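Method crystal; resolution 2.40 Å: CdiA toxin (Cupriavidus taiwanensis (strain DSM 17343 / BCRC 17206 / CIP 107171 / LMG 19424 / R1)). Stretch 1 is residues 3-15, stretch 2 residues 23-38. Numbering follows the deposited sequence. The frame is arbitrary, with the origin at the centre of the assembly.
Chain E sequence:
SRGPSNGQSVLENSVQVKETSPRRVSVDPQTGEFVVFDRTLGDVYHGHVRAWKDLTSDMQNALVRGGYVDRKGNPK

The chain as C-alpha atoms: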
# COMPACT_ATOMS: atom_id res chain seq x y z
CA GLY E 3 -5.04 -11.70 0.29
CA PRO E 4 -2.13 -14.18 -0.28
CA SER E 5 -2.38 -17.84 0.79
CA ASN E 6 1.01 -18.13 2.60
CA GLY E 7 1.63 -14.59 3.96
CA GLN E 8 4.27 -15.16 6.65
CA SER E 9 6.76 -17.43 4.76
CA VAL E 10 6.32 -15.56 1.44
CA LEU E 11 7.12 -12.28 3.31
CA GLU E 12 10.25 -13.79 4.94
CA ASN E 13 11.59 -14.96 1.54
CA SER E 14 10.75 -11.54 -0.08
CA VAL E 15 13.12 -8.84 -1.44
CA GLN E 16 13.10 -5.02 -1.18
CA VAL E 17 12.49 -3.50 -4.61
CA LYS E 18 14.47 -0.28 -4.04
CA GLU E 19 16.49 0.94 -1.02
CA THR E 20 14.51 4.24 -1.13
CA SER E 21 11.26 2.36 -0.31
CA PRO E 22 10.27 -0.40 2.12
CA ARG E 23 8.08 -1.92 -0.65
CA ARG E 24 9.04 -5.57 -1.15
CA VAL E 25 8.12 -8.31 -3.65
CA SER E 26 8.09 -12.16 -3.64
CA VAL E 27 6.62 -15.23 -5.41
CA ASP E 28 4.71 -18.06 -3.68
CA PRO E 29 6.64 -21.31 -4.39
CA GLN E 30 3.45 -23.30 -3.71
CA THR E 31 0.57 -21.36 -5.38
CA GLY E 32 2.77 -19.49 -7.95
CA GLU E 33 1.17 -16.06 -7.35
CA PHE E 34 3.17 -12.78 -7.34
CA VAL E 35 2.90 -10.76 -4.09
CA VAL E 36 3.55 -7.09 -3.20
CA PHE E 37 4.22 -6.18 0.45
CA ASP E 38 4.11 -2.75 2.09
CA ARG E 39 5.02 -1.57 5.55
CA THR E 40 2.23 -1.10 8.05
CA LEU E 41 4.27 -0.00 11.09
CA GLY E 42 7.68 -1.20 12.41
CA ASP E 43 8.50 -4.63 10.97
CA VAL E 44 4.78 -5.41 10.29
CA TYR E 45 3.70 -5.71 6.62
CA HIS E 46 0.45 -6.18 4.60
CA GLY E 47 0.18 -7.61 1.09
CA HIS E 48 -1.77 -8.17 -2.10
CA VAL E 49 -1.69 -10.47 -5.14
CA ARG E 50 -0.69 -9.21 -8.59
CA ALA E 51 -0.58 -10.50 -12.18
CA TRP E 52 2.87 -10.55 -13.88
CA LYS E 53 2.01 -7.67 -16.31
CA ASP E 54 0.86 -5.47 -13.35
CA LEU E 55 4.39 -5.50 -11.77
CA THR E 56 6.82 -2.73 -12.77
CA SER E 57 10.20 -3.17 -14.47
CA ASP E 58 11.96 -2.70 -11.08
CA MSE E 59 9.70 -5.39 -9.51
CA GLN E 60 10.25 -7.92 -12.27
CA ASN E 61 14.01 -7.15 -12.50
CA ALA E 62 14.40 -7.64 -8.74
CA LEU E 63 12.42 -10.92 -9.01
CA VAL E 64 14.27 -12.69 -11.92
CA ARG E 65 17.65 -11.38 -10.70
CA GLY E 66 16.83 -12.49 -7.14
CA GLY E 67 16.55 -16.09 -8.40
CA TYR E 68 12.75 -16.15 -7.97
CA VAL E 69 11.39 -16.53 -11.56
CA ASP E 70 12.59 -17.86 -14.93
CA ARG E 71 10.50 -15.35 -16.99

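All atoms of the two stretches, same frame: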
# COMPACT_ATOMS: atom_id res chain seq x y z
N GLY E 3 -6.53 -11.83 0.18
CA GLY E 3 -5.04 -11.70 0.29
C GLY E 3 -4.30 -12.94 -0.20
O GLY E 3 -4.91 -13.83 -0.80
N PRO E 4 -2.96 -12.99 0.01
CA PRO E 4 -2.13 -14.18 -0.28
C PRO E 4 -2.48 -15.40 0.57
O PRO E 4 -3.02 -15.25 1.67
CB PRO E 4 -0.71 -13.72 0.06
CG PRO E 4 -0.74 -12.25 -0.14
CD PRO E 4 -2.12 -11.80 0.26
N SER E 5 -2.17 -16.59 0.05
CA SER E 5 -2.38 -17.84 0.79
C SER E 5 -1.36 -18.03 1.93
O SER E 5 -1.75 -18.33 3.06
CB SER E 5 -2.35 -19.05 -0.16
OG SER E 5 -1.08 -19.17 -0.80
N ASN E 6 -0.07 -17.83 1.64
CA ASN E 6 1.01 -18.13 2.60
C ASN E 6 1.80 -16.86 3.00
O ASN E 6 3.00 -16.75 2.76
CB ASN E 6 1.92 -19.22 2.01
CG ASN E 6 1.13 -20.45 1.55
OD1 ASN E 6 0.25 -20.94 2.26
ND2 ASN E 6 1.44 -20.95 0.35
N GLY E 7 1.10 -15.93 3.64
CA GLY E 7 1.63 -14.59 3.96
C GLY E 7 2.97 -14.53 4.68
O GLY E 7 3.90 -13.84 4.23
N GLN E 8 3.09 -15.26 5.79
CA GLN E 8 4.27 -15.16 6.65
C GLN E 8 5.56 -15.63 5.95
O GLN E 8 6.53 -14.87 5.87
CB GLN E 8 4.03 -15.91 7.97
CG GLN E 8 5.07 -15.68 9.06
CD GLN E 8 5.29 -14.21 9.38
OE1 GLN E 8 4.40 -13.54 9.89
NE2 GLN E 8 6.47 -13.71 9.08
N SER E 9 5.56 -16.85 5.40
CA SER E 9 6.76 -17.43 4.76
C SER E 9 7.14 -16.75 3.43
O SER E 9 8.32 -16.61 3.09
CB SER E 9 6.60 -18.95 4.56
OG SER E 9 5.41 -19.26 3.85
N VAL E 10 6.12 -16.32 2.68
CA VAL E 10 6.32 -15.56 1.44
C VAL E 10 6.94 -14.17 1.73
O VAL E 10 7.79 -13.70 0.96
CB VAL E 10 5.00 -15.41 0.65
CG1 VAL E 10 5.18 -14.52 -0.56
CG2 VAL E 10 4.48 -16.78 0.20
N LEU E 11 6.51 -13.53 2.82
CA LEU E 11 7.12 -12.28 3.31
C LEU E 11 8.58 -12.47 3.71
O LEU E 11 9.42 -11.66 3.32
CB LEU E 11 6.32 -11.71 4.49
CG LEU E 11 6.84 -10.47 5.25
CD1 LEU E 11 7.10 -9.30 4.31
CD2 LEU E 11 5.85 -10.07 6.34
N GLU E 12 8.87 -13.52 4.48
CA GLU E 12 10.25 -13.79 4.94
C GLU E 12 11.22 -14.02 3.76
O GLU E 12 12.32 -13.48 3.76
CB GLU E 12 10.28 -14.95 5.94
CG GLU E 12 9.67 -14.59 7.30
CD GLU E 12 9.40 -15.78 8.22
OE1 GLU E 12 9.53 -16.94 7.78
OE2 GLU E 12 9.03 -15.58 9.40
N ASN E 13 10.77 -14.75 2.74
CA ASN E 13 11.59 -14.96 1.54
C ASN E 13 11.39 -13.86 0.46
O ASN E 13 11.62 -14.12 -0.72
CB ASN E 13 11.33 -16.36 0.93
CG ASN E 13 11.66 -17.50 1.90
OD1 ASN E 13 10.78 -18.24 2.31
ND2 ASN E 13 12.95 -17.63 2.27
N SER E 14 10.97 -12.65 0.86
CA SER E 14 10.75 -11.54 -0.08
C SER E 14 11.99 -10.66 -0.21
O SER E 14 12.93 -10.80 0.56
CB SER E 14 9.55 -10.67 0.35
OG SER E 14 9.83 -9.92 1.52
N VAL E 15 11.99 -9.75 -1.19
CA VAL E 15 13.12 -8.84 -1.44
C VAL E 15 12.64 -7.38 -1.63
O VAL E 15 11.62 -7.11 -2.27
CB VAL E 15 14.00 -9.32 -2.65
CG1 VAL E 15 13.21 -9.34 -3.96
CG2 VAL E 15 15.26 -8.47 -2.78
N ARG E 23 8.83 -1.00 0.20
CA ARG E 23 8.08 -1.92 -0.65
C ARG E 23 8.93 -3.12 -1.08
O ARG E 23 10.02 -2.94 -1.64
CB ARG E 23 7.55 -1.20 -1.88
CG ARG E 23 6.70 -2.07 -2.80
CD ARG E 23 5.82 -1.23 -3.72
NE ARG E 23 4.46 -1.07 -3.21
CZ ARG E 23 3.44 -0.56 -3.90
NH1 ARG E 23 3.61 -0.14 -5.16
NH2 ARG E 23 2.23 -0.48 -3.33
N ARG E 24 8.40 -4.32 -0.81
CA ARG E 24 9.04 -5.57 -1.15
C ARG E 24 8.18 -6.35 -2.14
O ARG E 24 7.01 -6.02 -2.36
CB ARG E 24 9.23 -6.44 0.09
CG ARG E 24 9.83 -5.74 1.29
CD ARG E 24 10.12 -6.73 2.41
NE ARG E 24 11.27 -7.59 2.12
CZ ARG E 24 12.56 -7.24 2.24
NH1 ARG E 24 13.51 -8.12 1.94
NH2 ARG E 24 12.91 -6.03 2.64
N VAL E 25 8.78 -7.40 -2.70
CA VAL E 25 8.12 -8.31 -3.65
C VAL E 25 8.63 -9.75 -3.50
O VAL E 25 9.81 -9.97 -3.20
CB VAL E 25 8.29 -7.83 -5.12
CG1 VAL E 25 9.75 -7.74 -5.53
CG2 VAL E 25 7.51 -8.72 -6.08
N SER E 26 7.74 -10.73 -3.69
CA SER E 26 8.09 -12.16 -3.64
C SER E 26 7.23 -12.98 -4.62
O SER E 26 6.38 -12.43 -5.33
CB SER E 26 7.89 -12.68 -2.22
OG SER E 26 8.66 -13.85 -1.98
N VAL E 27 7.47 -14.29 -4.66
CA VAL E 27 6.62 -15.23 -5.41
C VAL E 27 6.35 -16.47 -4.54
O VAL E 27 7.26 -16.99 -3.90
CB VAL E 27 7.24 -15.61 -6.78
CG1 VAL E 27 8.62 -16.24 -6.63
CG2 VAL E 27 6.30 -16.52 -7.57
N ASP E 28 5.09 -16.91 -4.50
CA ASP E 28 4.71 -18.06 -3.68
C ASP E 28 5.23 -19.34 -4.37
O ASP E 28 4.79 -19.64 -5.49
CB ASP E 28 3.18 -18.11 -3.51
CG ASP E 28 2.75 -18.93 -2.30
OD1 ASP E 28 3.33 -20.02 -2.06
OD2 ASP E 28 1.82 -18.49 -1.59
N PRO E 29 6.17 -20.08 -3.73
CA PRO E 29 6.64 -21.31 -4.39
C PRO E 29 5.52 -22.32 -4.60
O PRO E 29 5.46 -22.96 -5.65
CB PRO E 29 7.69 -21.87 -3.41
CG PRO E 29 7.99 -20.77 -2.45
CD PRO E 29 6.75 -19.93 -2.39
N GLN E 30 4.62 -22.42 -3.62
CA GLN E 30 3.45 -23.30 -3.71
C GLN E 30 2.44 -22.83 -4.77
O GLN E 30 2.37 -23.42 -5.84
CB GLN E 30 2.78 -23.46 -2.35
CG GLN E 30 3.64 -24.18 -1.34
CD GLN E 30 3.12 -24.02 0.08
OE1 GLN E 30 3.17 -22.93 0.65
NE2 GLN E 30 2.61 -25.10 0.65
N THR E 31 1.68 -21.77 -4.49
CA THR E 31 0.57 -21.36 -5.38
C THR E 31 0.99 -20.58 -6.65
O THR E 31 0.15 -20.35 -7.52
CB THR E 31 -0.53 -20.55 -4.65
OG1 THR E 31 -0.05 -19.23 -4.35
CG2 THR E 31 -0.98 -21.25 -3.36
N GLY E 32 2.25 -20.16 -6.73
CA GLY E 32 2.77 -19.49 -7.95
C GLY E 32 2.38 -18.03 -8.17
O GLY E 32 2.78 -17.43 -9.17
N GLU E 33 1.63 -17.45 -7.24
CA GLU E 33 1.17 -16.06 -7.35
C GLU E 33 2.31 -15.07 -7.03
O GLU E 33 3.23 -15.40 -6.29
CB GLU E 33 -0.02 -15.83 -6.41
CG GLU E 33 0.33 -15.81 -4.92
CD GLU E 33 -0.78 -16.30 -4.00
OE1 GLU E 33 -1.89 -16.64 -4.47
OE2 GLU E 33 -0.53 -16.37 -2.77
N PHE E 34 2.23 -13.87 -7.62
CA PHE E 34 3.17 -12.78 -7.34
C PHE E 34 2.56 -11.86 -6.29
O PHE E 34 1.38 -11.49 -6.40
CB PHE E 34 3.51 -11.99 -8.60
CG PHE E 34 4.07 -12.83 -9.71
CD1 PHE E 34 5.36 -13.36 -9.60
CD2 PHE E 34 3.32 -13.11 -10.85
CE1 PHE E 34 5.88 -14.16 -10.61
CE2 PHE E 34 3.84 -13.90 -11.87
CZ PHE E 34 5.12 -14.43 -11.75
N VAL E 35 3.37 -11.48 -5.29
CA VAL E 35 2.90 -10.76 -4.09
C VAL E 35 3.70 -9.49 -3.78
O VAL E 35 4.93 -9.54 -3.72
CB VAL E 35 2.94 -11.65 -2.83
CG1 VAL E 35 2.25 -10.96 -1.65
CG2 VAL E 35 2.29 -13.01 -3.10
N VAL E 36 2.98 -8.38 -3.58
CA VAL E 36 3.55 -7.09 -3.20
C VAL E 36 3.25 -6.82 -1.72
O VAL E 36 2.10 -6.93 -1.28
CB VAL E 36 2.95 -5.94 -4.03
CG1 VAL E 36 3.48 -4.58 -3.57
CG2 VAL E 36 3.20 -6.15 -5.52
N PHE E 37 4.30 -6.44 -0.98
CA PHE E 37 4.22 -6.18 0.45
C PHE E 37 4.60 -4.75 0.77
O PHE E 37 5.58 -4.25 0.24
CB PHE E 37 5.21 -7.07 1.19
CG PHE E 37 4.87 -8.52 1.15
CD1 PHE E 37 3.84 -9.02 1.94
CD2 PHE E 37 5.59 -9.40 0.34
CE1 PHE E 37 3.51 -10.37 1.92
CE2 PHE E 37 5.27 -10.75 0.32
CZ PHE E 37 4.23 -11.23 1.12
N ASP E 38 3.85 -4.13 1.66
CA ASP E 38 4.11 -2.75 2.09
C ASP E 38 4.14 -2.67 3.60
O ASP E 38 3.46 -3.44 4.28
CB ASP E 38 3.02 -1.82 1.58
CG ASP E 38 2.91 -1.84 0.07
OD1 ASP E 38 3.79 -1.22 -0.57
OD2 ASP E 38 1.97 -2.49 -0.45

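The short helix 7-12 lies across the hairpin formed by strands 23-27 and 34-38, its axis running at 81° to strand 34-38, and the contact centres on the buried ring of Phe37. Leu11 covers one face of that ring: its CD1 sits 4.1 Å from the ring centroid, almost along the normal, a CH-pi contact suited to a branched aliphatic chain. Val10, in its t rotamer, points toward the hairpin and meets the ring at its edge, with CG1 3.8 Å from Phe37 CZ; the same methyl lies 4.1 Å from Val35 CG2. The carbonyl O of Gly7 lies 4.1 Å from Phe37 CZ. Farther out, Pro4 extends the apolar surface, its CG packing 3.6 Å from Val35 CG1.

Serines serve where the helix ends, being small enough to be buried and able to satisfy nearby polar groups. Ser26 OG donates to Val10 O (3.1 Å). Ser14 OG donates to Leu11 O (2.5 Å) within its own stretch and accepts from Arg24 NE (2.8 Å). Arg24 extends sideways from its strand toward Ser14, and its NH1 also binds Ser14 O (3.1 Å), so one guanidinium holds both side chain and backbone of a single residue. Beyond this, Val15 pairs with Val25 in antiparallel register: Val15 N donates to Val25 O (3.0 Å) and Val25 N to Val15 O (2.9 Å), while their beta-branched side chains lie on the same face, CG1 to CG1 4.1 Å.

At the other end, acidic side chains gather donors from the segment before the helix. Glu33 OE2 accepts from the backbone N of Ser5 (3.3 Å). Asn6 ND2 donates to Asp28 OD1 (3.2 Å). Asp28 OD1 also receives weak bonds from Gln30 N, at 3.1 Å, and from Thr31 N, with Thr31 N to Asp28 OD1 3.4 Å, tying the turn to this edge.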